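Local coordinates for lytic Polysaccharide Monooxygenase (Phytophthora infestans, PDB 6Z5Y), which probably uses a bound copper ion to cleave plant pectin oxidatively, the chain being the N-terminal monooxygenase part of a longer secreted protein, at residues S10-V21 with V65-P75; C100-L110 with F130-C138. All coordinates share one frame; numbering follows the deposited sequence. Where two conformers were deposited one is given.

Contact 1. Residues S10-V21 with V65-P75; sequences SWKASKTNNWVV and VFGEECGFTDP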
loop_
_atom_site.group_PDB
_atom_site.type_symbol
_atom_site.label_atom_id
_atom_site.label_comp_id
_atom_site.label_asym_id
_atom_site.label_seq_id
_atom_site.Cartn_x
_atom_site.Cartn_y
_atom_site.Cartn_z
ATOM N N SER A 10 -8.924 11.902 1.060
ATOM C CA SER A 10 -8.763 13.349 1.242
ATOM C C SER A 10 -7.276 13.630 1.333
ATOM O O SER A 10 -6.500 12.736 1.663
ATOM C CB SER A 10 -9.500 13.832 2.485
ATOM O OG SER A 10 -10.894 13.530 2.419
ATOM N N TRP A 11 -6.900 14.880 1.140
ATOM C CA TRP A 11 -5.480 15.248 1.034
ATOM C C TRP A 11 -5.141 16.305 2.074
ATOM O O TRP A 11 -5.929 17.236 2.292
ATOM C CB TRP A 11 -5.148 15.725 -0.380
ATOM C CG TRP A 11 -5.501 14.666 -1.375
ATOM C CD1 TRP A 11 -6.656 14.523 -2.086
ATOM C CD2 TRP A 11 -4.716 13.509 -1.698
ATOM N NE1 TRP A 11 -6.627 13.370 -2.834
ATOM C CE2 TRP A 11 -5.437 12.737 -2.634
ATOM C CE3 TRP A 11 -3.445 13.083 -1.324
ATOM C CZ2 TRP A 11 -4.919 11.592 -3.207
ATOM C CZ3 TRP A 11 -2.942 11.941 -1.903
ATOM C CH2 TRP A 11 -3.675 11.184 -2.816
ATOM N N LYS A 12 -3.944 16.201 2.650
ATOM C CA LYS A 12 -3.497 17.170 3.693
ATOM C C LYS A 12 -2.933 18.441 3.064
ATOM O O LYS A 12 -3.408 19.546 3.448
ATOM C CB LYS A 12 -2.396 16.563 4.559
ATOM C CG LYS A 12 -2.822 15.493 5.548
ATOM C CD LYS A 12 -1.652 15.080 6.412
ATOM C CE LYS A 12 -1.685 13.661 6.927
ATOM N NZ LYS A 12 -0.365 13.007 6.785
ATOM N N ALA A 13 -1.936 18.267 2.195
ATOM C CA ALA A 13 -1.048 19.329 1.667
ATOM C C ALA A 13 -1.175 19.389 0.154
ATOM O O ALA A 13 -1.205 20.486 -0.386
ATOM C CB ALA A 13 0.390 19.103 2.072
ATOM N N SER A 14 -1.235 18.241 -0.518
ATOM C CA SER A 14 -1.362 18.223 -1.995
ATOM C C SER A 14 -2.015 16.918 -2.447
ATOM O O SER A 14 -1.665 15.849 -1.747
ATOM C CB SER A 14 -0.010 18.461 -2.656
ATOM O OG SER A 14 0.937 17.434 -2.397
ATOM N N LYS A 15 -2.909 17.014 -3.498
ATOM C CA LYS A 15 -3.192 15.697 -4.075
ATOM C C LYS A 15 -1.981 15.261 -4.875
ATOM O O LYS A 15 -1.485 16.053 -5.719
ATOM C CB LYS A 15 -4.343 15.826 -5.056
ATOM C CG LYS A 15 -4.552 14.551 -5.819
ATOM C CD LYS A 15 -5.285 14.627 -7.119
ATOM C CE LYS A 15 -4.946 13.466 -8.031
ATOM N NZ LYS A 15 -5.993 13.276 -9.053
ATOM N N THR A 16 -1.502 14.056 -4.640
ATOM C CA THR A 16 -0.346 13.569 -5.401
ATOM C C THR A 16 -0.354 12.053 -5.345
ATOM O O THR A 16 -0.765 11.450 -4.336
ATOM C CB THR A 16 0.974 14.106 -4.840
ATOM O OG1 THR A 16 2.030 13.482 -5.601
ATOM C CG2 THR A 16 1.148 13.849 -3.373
ATOM N N ASN A 17 0.149 11.445 -6.407
ATOM C CA ASN A 17 0.319 9.970 -6.467
ATOM C C ASN A 17 1.726 9.542 -6.062
ATOM O O ASN A 17 2.074 8.366 -6.182
ATOM C CB ASN A 17 -0.024 9.460 -7.855
ATOM C CG ASN A 17 0.933 9.951 -8.910
ATOM O OD1 ASN A 17 1.999 10.493 -8.595
ATOM N ND2 ASN A 17 0.600 9.728 -10.167
ATOM N N ASN A 18 2.491 10.450 -5.492
ATOM C CA ASN A 18 3.898 10.222 -5.135
ATOM C C ASN A 18 4.059 9.284 -3.958
ATOM O O ASN A 18 3.219 9.221 -3.065
ATOM C CB ASN A 18 4.526 11.585 -4.775
ATOM C CG ASN A 18 5.998 11.749 -5.021
ATOM O OD1 ASN A 18 6.579 10.866 -5.602
ATOM N ND2 ASN A 18 6.609 12.804 -4.470
ATOM N N TRP A 19 5.243 8.690 -3.917
ATOM C CA TRP A 19 5.717 8.036 -2.719
ATOM C C TRP A 19 5.971 9.056 -1.626
ATOM O O TRP A 19 6.166 10.259 -1.823
ATOM C CB TRP A 19 6.964 7.208 -3.024
ATOM C CG TRP A 19 7.983 7.843 -3.909
ATOM C CD1 TRP A 19 8.193 7.540 -5.218
ATOM C CD2 TRP A 19 8.980 8.823 -3.578
ATOM N NE1 TRP A 19 9.218 8.255 -5.734
ATOM C CE2 TRP A 19 9.733 9.042 -4.741
ATOM C CE3 TRP A 19 9.330 9.519 -2.413
ATOM C CZ2 TRP A 19 10.810 9.917 -4.774
ATOM C CZ3 TRP A 19 10.375 10.416 -2.457
ATOM C CH2 TRP A 19 11.103 10.623 -3.631
ATOM N N VAL A 20 5.974 8.499 -0.410
ATOM C CA VAL A 20 6.273 9.266 0.824
ATOM C C VAL A 20 7.791 9.379 1.033
ATOM O O VAL A 20 8.285 10.459 1.341
ATOM C CB VAL A 20 5.572 8.615 2.031
ATOM C CG1 VAL A 20 5.816 9.416 3.298
ATOM C CG2 VAL A 20 4.088 8.433 1.776
ATOM N N VAL A 21 8.471 8.254 0.891
ATOM C CA VAL A 21 9.946 8.224 0.872
ATOM C C VAL A 21 10.412 7.287 -0.226
ATOM O O VAL A 21 9.669 6.360 -0.644
ATOM C CB VAL A 21 10.549 7.781 2.209
ATOM C CG1 VAL A 21 10.169 8.705 3.363
ATOM C CG2 VAL A 21 10.184 6.359 2.576
ATOM N N VAL A 65 12.245 6.063 9.113
ATOM C CA VAL A 65 12.760 6.164 7.737
ATOM C C VAL A 65 11.641 6.010 6.724
ATOM O O VAL A 65 11.871 6.331 5.556
ATOM C CB VAL A 65 13.927 5.234 7.402
ATOM C CG1 VAL A 65 15.120 5.530 8.266
ATOM C CG2 VAL A 65 13.524 3.783 7.373
ATOM N N PHE A 66 10.463 5.544 7.136
ATOM C CA PHE A 66 9.325 5.439 6.209
ATOM C C PHE A 66 8.508 6.719 6.168
ATOM O O PHE A 66 7.567 6.774 5.366
ATOM C CB PHE A 66 8.494 4.197 6.504
ATOM C CG PHE A 66 9.201 2.964 6.070
ATOM C CD1 PHE A 66 9.186 2.651 4.731
ATOM C CD2 PHE A 66 9.926 2.167 6.921
ATOM C CE1 PHE A 66 9.807 1.520 4.252
ATOM C CE2 PHE A 66 10.580 1.044 6.448
ATOM C CZ PHE A 66 10.515 0.726 5.102
ATOM N N GLY A 67 8.844 7.729 6.946
ATOM C CA GLY A 67 8.221 9.038 6.798
ATOM C C GLY A 67 6.844 9.113 7.415
ATOM O O GLY A 67 6.382 8.232 8.142
ATOM N N GLU A 68 6.165 10.207 7.098
ATOM C CA GLU A 68 4.919 10.652 7.741
ATOM C C GLU A 68 3.869 9.531 7.691
ATOM O O GLU A 68 3.586 8.973 6.599
ATOM C CB GLU A 68 4.370 11.852 6.961
ATOM C CG GLU A 68 4.857 13.225 7.377
ATOM C CD GLU A 68 3.946 14.254 6.727
ATOM O OE1 GLU A 68 2.728 14.245 7.033
ATOM O OE2 GLU A 68 4.439 15.010 5.873
ATOM N N GLU A 69 3.178 9.351 8.796
ATOM C CA GLU A 69 1.961 8.539 8.857
ATOM C C GLU A 69 0.961 9.072 7.815
ATOM O O GLU A 69 0.823 10.261 7.678
ATOM C CB GLU A 69 1.391 8.662 10.288
ATOM C CG GLU A 69 0.274 7.709 10.559
ATOM C CD GLU A 69 -0.290 7.694 11.955
ATOM O OE1 GLU A 69 0.222 8.433 12.816
ATOM O OE2 GLU A 69 -1.296 6.982 12.153
ATOM N N CYS A 70 0.322 8.168 7.119
ATOM C CA CYS A 70 -0.733 8.473 6.147
ATOM C C CYS A 70 -0.206 9.156 4.886
ATOM O O CYS A 70 -0.982 9.459 3.986
ATOM C CB CYS A 70 -1.865 9.281 6.759
ATOM S SG CYS A 70 -2.708 8.365 8.077
ATOM N N GLY A 71 1.105 9.372 4.768
ATOM C CA GLY A 71 1.596 10.037 3.556
ATOM C C GLY A 71 0.959 11.388 3.374
ATOM O O GLY A 71 0.884 12.197 4.309
ATOM N N PHE A 72 0.497 11.641 2.154
ATOM C CA PHE A 72 -0.125 12.914 1.752
ATOM C C PHE A 72 -1.612 12.922 2.069
ATOM O O PHE A 72 -2.243 13.962 1.880
ATOM C CB PHE A 72 0.129 13.150 0.269
ATOM C CG PHE A 72 1.575 13.182 -0.131
ATOM C CD1 PHE A 72 2.299 14.344 -0.074
ATOM C CD2 PHE A 72 2.225 12.051 -0.582
ATOM C CE1 PHE A 72 3.628 14.368 -0.489
ATOM C CE2 PHE A 72 3.547 12.059 -0.976
ATOM C CZ PHE A 72 4.260 13.229 -0.925
ATOM N N THR A 73 -2.165 11.786 2.468
ATOM C CA THR A 73 -3.603 11.682 2.668
ATOM C C THR A 73 -3.950 12.127 4.071
ATOM O O THR A 73 -3.146 12.057 5.003
ATOM C CB THR A 73 -4.113 10.264 2.389
ATOM O OG1 THR A 73 -3.583 9.344 3.356
ATOM C CG2 THR A 73 -3.795 9.814 0.976
ATOM N N ASP A 74 -5.193 12.559 4.211
ATOM C CA ASP A 74 -5.698 13.162 5.470
ATOM C C ASP A 74 -6.638 12.216 6.185
ATOM O O ASP A 74 -7.784 12.034 5.763
ATOM C CB ASP A 74 -6.414 14.463 5.140
ATOM C CG ASP A 74 -6.862 15.221 6.359
ATOM O OD1 ASP A 74 -6.515 14.767 7.483
ATOM O OD2 ASP A 74 -7.442 16.310 6.180
ATOM N N PRO A 75 -6.231 11.631 7.314
ATOM C CA PRO A 75 -7.146 10.740 8.021
ATOM C C PRO A 75 -8.331 11.480 8.628
ATOM O O PRO A 75 -9.324 10.842 8.973
ATOM C CB PRO A 75 -6.253 10.146 9.101
ATOM C CG PRO A 75 -5.195 11.194 9.335
ATOM C CD PRO A 75 -4.932 11.790 7.975
HETATM O O HOH W 1 -8.107 10.488 3.359
#

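Contact 2. Residues C100-L110 with F130-C138; sequences CEIWLDDKMVL and FKPVDYSSC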
loop_
_atom_site.group_PDB
_atom_site.type_symbol
_atom_site.label_atom_id
_atom_site.label_comp_id
_atom_site.label_asym_id
_atom_site.label_seq_id
_atom_site.Cartn_x
_atom_site.Cartn_y
_atom_site.Cartn_z
ATOM N N CYS A 100 1.834 -5.303 -1.016
ATOM C CA CYS A 100 0.896 -4.272 -0.579
ATOM C C CYS A 100 -0.205 -4.933 0.221
ATOM O O CYS A 100 -0.401 -6.168 0.218
ATOM C CB CYS A 100 0.382 -3.401 -1.715
ATOM S SG CYS A 100 -1.010 -4.036 -2.652
ATOM N N GLU A 101 -0.935 -4.092 0.949
ATOM C CA GLU A 101 -1.983 -4.577 1.834
ATOM C C GLU A 101 -2.936 -3.448 2.166
ATOM O O GLU A 101 -2.597 -2.268 2.103
ATOM C CB GLU A 101 -1.375 -5.227 3.064
ATOM C CG GLU A 101 -0.540 -4.273 3.874
ATOM C CD GLU A 101 0.424 -4.960 4.824
ATOM O OE1 GLU A 101 1.238 -5.788 4.350
ATOM O OE2 GLU A 101 0.433 -4.615 6.005
ATOM N N ILE A 102 -4.134 -3.856 2.548
ATOM C CA ILE A 102 -5.219 -2.943 2.981
ATOM C C ILE A 102 -5.696 -3.413 4.339
ATOM O O ILE A 102 -5.994 -4.622 4.524
ATOM C CB ILE A 102 -6.367 -2.922 1.977
ATOM C CG1 ILE A 102 -5.906 -2.460 0.605
ATOM C CG2 ILE A 102 -7.504 -2.030 2.482
ATOM C CD1 ILE A 102 -6.919 -2.617 -0.509
ATOM N N TRP A 103 -5.819 -2.469 5.256
ATOM C CA TRP A 103 -6.362 -2.675 6.603
ATOM C C TRP A 103 -7.597 -1.821 6.789
ATOM O O TRP A 103 -7.674 -0.707 6.260
ATOM C CB TRP A 103 -5.321 -2.256 7.635
ATOM C CG TRP A 103 -4.073 -3.070 7.662
ATOM C CD1 TRP A 103 -3.063 -3.076 6.743
ATOM C CD2 TRP A 103 -3.678 -3.955 8.696
ATOM N NE1 TRP A 103 -2.067 -3.925 7.137
ATOM C CE2 TRP A 103 -2.418 -4.479 8.338
ATOM C CE3 TRP A 103 -4.247 -4.340 9.923
ATOM C CZ2 TRP A 103 -1.700 -5.334 9.166
ATOM C CZ3 TRP A 103 -3.533 -5.191 10.743
ATOM C CH2 TRP A 103 -2.285 -5.685 10.350
ATOM N N LEU A 104 -8.534 -2.316 7.569
ATOM C CA LEU A 104 -9.681 -1.530 8.064
ATOM C C LEU A 104 -9.538 -1.509 9.574
ATOM O O LEU A 104 -9.649 -2.572 10.233
ATOM C CB LEU A 104 -11.015 -2.153 7.630
ATOM C CG LEU A 104 -11.188 -2.302 6.135
ATOM C CD1 LEU A 104 -12.506 -2.961 5.824
ATOM C CD2 LEU A 104 -11.081 -0.977 5.402
ATOM N N ASP A 105 -9.160 -0.376 10.122
ATOM C CA ASP A 105 -8.644 -0.317 11.500
ATOM C C ASP A 105 -7.602 -1.425 11.648
ATOM O O ASP A 105 -6.651 -1.481 10.834
ATOM C CB ASP A 105 -9.779 -0.262 12.524
ATOM C CG ASP A 105 -10.676 0.958 12.319
ATOM O OD1 ASP A 105 -10.119 2.009 11.992
ATOM O OD2 ASP A 105 -11.896 0.823 12.559
ATOM N N ASP A 106 -7.718 -2.249 12.667
ATOM C CA ASP A 106 -6.725 -3.288 13.004
ATOM C C ASP A 106 -7.026 -4.650 12.347
ATOM O O ASP A 106 -6.409 -5.611 12.745
ATOM C CB ASP A 106 -6.570 -3.400 14.512
ATOM C CG ASP A 106 -7.869 -3.568 15.271
ATOM O OD1 ASP A 106 -8.916 -3.783 14.609
ATOM O OD2 ASP A 106 -7.847 -3.467 16.518
ATOM N N LYS A 107 -7.855 -4.658 11.322
ATOM C CA LYS A 107 -8.139 -5.890 10.559
ATOM C C LYS A 107 -7.470 -5.798 9.206
ATOM O O LYS A 107 -7.802 -4.907 8.399
ATOM C CB LYS A 107 -9.638 -6.041 10.391
ATOM C CG LYS A 107 -10.069 -7.320 9.699
ATOM C CD LYS A 107 -11.568 -7.381 9.529
ATOM C CE LYS A 107 -12.098 -8.587 8.807
ATOM N NZ LYS A 107 -13.579 -8.545 8.712
ATOM N N MET A 108 -6.565 -6.683 8.916
ATOM C CA MET A 108 -5.975 -6.758 7.565
ATOM C C MET A 108 -6.996 -7.469 6.665
ATOM O O MET A 108 -7.351 -8.626 6.935
ATOM C CB MET A 108 -4.619 -7.464 7.533
ATOM C CG MET A 108 -3.793 -7.104 6.285
ATOM S SD MET A 108 -2.175 -7.911 6.160
ATOM C CE MET A 108 -2.748 -9.604 6.038
ATOM N N VAL A 109 -7.480 -6.795 5.673
ATOM C CA VAL A 109 -8.530 -7.318 4.787
ATOM C C VAL A 109 -8.004 -7.745 3.437
ATOM O O VAL A 109 -8.725 -8.483 2.754
ATOM C CB VAL A 109 -9.690 -6.333 4.646
ATOM C CG1 VAL A 109 -10.394 -6.152 5.985
ATOM C CG2 VAL A 109 -9.282 -4.993 4.070
ATOM N N LEU A 110 -6.824 -7.350 3.038
ATOM C CA LEU A 110 -6.258 -7.772 1.757
ATOM C C LEU A 110 -4.748 -7.688 1.878
ATOM O O LEU A 110 -4.215 -6.736 2.474
ATOM C CB LEU A 110 -6.788 -6.899 0.619
ATOM C CG LEU A 110 -6.180 -7.194 -0.755
ATOM C CD1 LEU A 110 -7.235 -7.103 -1.835
ATOM C CD2 LEU A 110 -5.004 -6.264 -1.097
ATOM N N PHE A 130 -8.251 -3.860 -6.445
ATOM C CA PHE A 130 -7.959 -4.745 -5.296
ATOM C C PHE A 130 -9.237 -5.471 -4.914
ATOM O O PHE A 130 -10.263 -4.830 -4.695
ATOM C CB PHE A 130 -7.488 -3.915 -4.113
ATOM C CG PHE A 130 -6.247 -3.101 -4.392
ATOM C CD1 PHE A 130 -4.995 -3.659 -4.413
ATOM C CD2 PHE A 130 -6.356 -1.742 -4.661
ATOM C CE1 PHE A 130 -3.873 -2.890 -4.713
ATOM C CE2 PHE A 130 -5.245 -0.970 -4.954
ATOM C CZ PHE A 130 -4.013 -1.552 -4.989
ATOM N N LYS A 131 -9.146 -6.792 -4.802
ATOM C CA LYS A 131 -10.275 -7.617 -4.391
ATOM C C LYS A 131 -9.743 -8.943 -3.888
ATOM O O LYS A 131 -8.656 -9.379 -4.253
ATOM C CB LYS A 131 -11.073 -7.859 -5.641
ATOM C CG LYS A 131 -10.524 -8.935 -6.591
ATOM C CD LYS A 131 -9.212 -8.674 -7.349
ATOM C CE LYS A 131 -8.983 -9.728 -8.426
ATOM N NZ LYS A 131 -7.601 -9.728 -8.983
ATOM N N PRO A 132 -10.508 -9.600 -3.008
ATOM C CA PRO A 132 -11.735 -9.116 -2.367
ATOM C C PRO A 132 -11.432 -8.209 -1.176
ATOM O O PRO A 132 -10.425 -8.399 -0.496
ATOM C CB PRO A 132 -12.413 -10.398 -1.862
ATOM C CG PRO A 132 -11.195 -11.307 -1.530
ATOM C CD PRO A 132 -10.161 -10.962 -2.569
ATOM N N VAL A 133 -12.300 -7.233 -0.955
ATOM C CA VAL A 133 -12.218 -6.348 0.229
ATOM C C VAL A 133 -13.577 -6.382 0.916
ATOM O O VAL A 133 -14.557 -5.884 0.365
ATOM C CB VAL A 133 -11.811 -4.915 -0.143
ATOM C CG1 VAL A 133 -11.710 -4.042 1.119
ATOM C CG2 VAL A 133 -10.510 -4.882 -0.951
ATOM N N ASP A 134 -13.610 -6.947 2.106
ATOM C CA ASP A 134 -14.829 -7.026 2.911
ATOM C C ASP A 134 -14.848 -5.816 3.842
ATOM O O ASP A 134 -14.021 -5.745 4.770
ATOM C CB ASP A 134 -14.817 -8.335 3.672
ATOM C CG ASP A 134 -16.020 -8.528 4.574
ATOM O OD1 ASP A 134 -16.906 -7.676 4.619
ATOM O OD2 ASP A 134 -16.064 -9.566 5.269
ATOM N N TYR A 135 -15.742 -4.872 3.622
ATOM C CA TYR A 135 -15.877 -3.667 4.433
ATOM C C TYR A 135 -16.845 -3.826 5.588
ATOM O O TYR A 135 -17.136 -2.838 6.292
ATOM C CB TYR A 135 -16.343 -2.505 3.561
ATOM C CG TYR A 135 -15.372 -2.093 2.493
ATOM C CD1 TYR A 135 -14.322 -1.237 2.772
ATOM C CD2 TYR A 135 -15.521 -2.530 1.180
ATOM C CE1 TYR A 135 -13.443 -0.829 1.791
ATOM C CE2 TYR A 135 -14.637 -2.143 0.190
ATOM C CZ TYR A 135 -13.605 -1.263 0.488
ATOM O OH TYR A 135 -12.753 -0.818 -0.471
ATOM N N SER A 136 -17.354 -5.029 5.842
ATOM C CA SER A 136 -18.439 -5.170 6.827
ATOM C C SER A 136 -18.073 -4.707 8.227
ATOM O O SER A 136 -18.968 -4.214 8.943
ATOM C CB SER A 136 -18.948 -6.582 6.888
ATOM O OG SER A 136 -17.939 -7.511 7.241
ATOM N N SER A 137 -16.813 -4.830 8.620
ATOM C CA SER A 137 -16.398 -4.419 9.973
ATOM C C SER A 137 -16.554 -2.911 10.167
ATOM O O SER A 137 -16.579 -2.480 11.313
ATOM C CB SER A 137 -15.018 -4.916 10.277
ATOM O OG SER A 137 -14.032 -4.342 9.425
ATOM N N CYS A 138 -16.654 -2.160 9.093
ATOM C CA CYS A 138 -16.776 -0.680 9.166
ATOM C C CYS A 138 -18.195 -0.249 9.537
ATOM O O CYS A 138 -18.397 0.943 9.797
ATOM C CB CYS A 138 -16.404 -0.049 7.849
ATOM S SG CYS A 138 -14.732 -0.483 7.354
HETATM O O HOH W 2 -12.168 -3.435 11.159
HETATM O O HOH W 3 -14.392 -6.053 7.407
HETATM O O HOH W 4 -13.944 -10.609 6.424
HETATM O O HOH W 5 -11.504 -8.817 2.946
HETATM O O HOH W 6 -8.700 -10.164 0.582
#

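Contact 1. Residues S10-V21 with V65-P75
Trp11 and Thr73 form a single beta bridge between two loops, flanked by backbone bonds from Asp74 N to Ser10 O (2.9 Å) and from Lys12 N to Phe72 O, the latter almost straight at 177°. In one of its two conformers Lys12 reaches along the second loop: its chain bends at the last torsion (chi4 135°), bringing Lys12 NZ to Gly71 O at 2.9 Å and Glu69 O at 3.1 Å. A salt bridge to Glu68 OE1, its hydrogen bond weak, is less certain, Glu68 also having two conformers. The ammonium so meets three residues of the type II turn from Glu68 to Gly71. Phe72 lies inside the curve of 14-19. Thr16 CG2 sits over the centre of the Phe72 ring, 3.4 Å from the centroid, while Trp19 O meets the ring edge, 3.3 Å from Phe72 CE2; that buried carbonyl has no hydrogen-bonding partner. Thr16 OG1, anti to the backbone N (chi1 176°), accepts from Asn18 N in an ST turn, leaving the methyl branch to face the ring. Thr73 CG2 lies over one face of the Trp11 indole. Val20 CG2 packs tightly on Gly71 CA at 3.5 Å. Strand 158-170 receives both loops: Cys70 is disulfide-bonded to Cys167, Thr73 OG1 bonds Cys167 N, and Val20 and Val21 form backbone hydrogen bonds with Ala163, while Phe66 reaches helix 56-60 and strand 143-155.

Contact 2. Residues C100-L110 with F130-C138
Leu104, Val109 and Leu110 of a beta hairpin pack against the loop that follows Phe130. Leu104 CD1 lies 3.3 Å from Asp134 O and, in one Cys138 conformer, near Cys138 SG; the Leu104 and Tyr135 side chains cross at about a right angle. Val109 CG2 meets Val133 CG1 at 3.9 Å. Leu110, its CG anti to the backbone N (chi1 176°), sends CD1 against Lys131 N and Phe130 CB; Ile102 CD1 also touches Phe130 CB, at 3.9 Å. Cys100 SG approaches the Phe130 ring obliquely, 3.7 Å from Phe130 CE1. Polar links across the contact run through water. One water joins Lys107 NZ to Asp134 O and Ser137 N, another NZ to Asp134 OD2; a third links Val109 O to Asp134 N, a fourth Val109 O to Pro132 O. Further out, Asp134 OD1 accepts from Ser136 N in an Asx turn and, from the same face, from the Ser136 hydroxyl; together these bonds probably restrain the carboxylate. Disulfides to Cys115 and Cys143 hold Cys100 and Cys138, and Tyr135 OH bonds Thr87 O. Within the hairpin, Ile102 O accepts from Val109 N and Leu110 N, a classic beta bulge beyond the type II' turn of Leu104 to Lys107. The edge hairpin of the five-stranded sheet thus packs on the end of strand 129-130 and the loop after it, consistent with the beta sandwich of lytic polysaccharide monooxygenases.

From the N terminus, the chain leaves the copper ligand His1, passes strand 4-6 and enters loop 10-21, which contact 1 joins to loop 65-75, closing a long excursion that includes helices 36-47 and 56-60. Strand 88-90 and the second copper ligand, His96, come next. Contact 2 then opens at hairpin 100-110 and closes at 130-138 after helix 115-119. The contacts follow in series, neither nested nor crossed; the centres of contact 1 and contact 2 lie about 20 Å apart, and they do not touch. Contact 1 holds surface loops beside the copper site and against strand 158-170, whereas contact 2 ties the hairpin end of the five-stranded sheet to the loop leaving the three-stranded one.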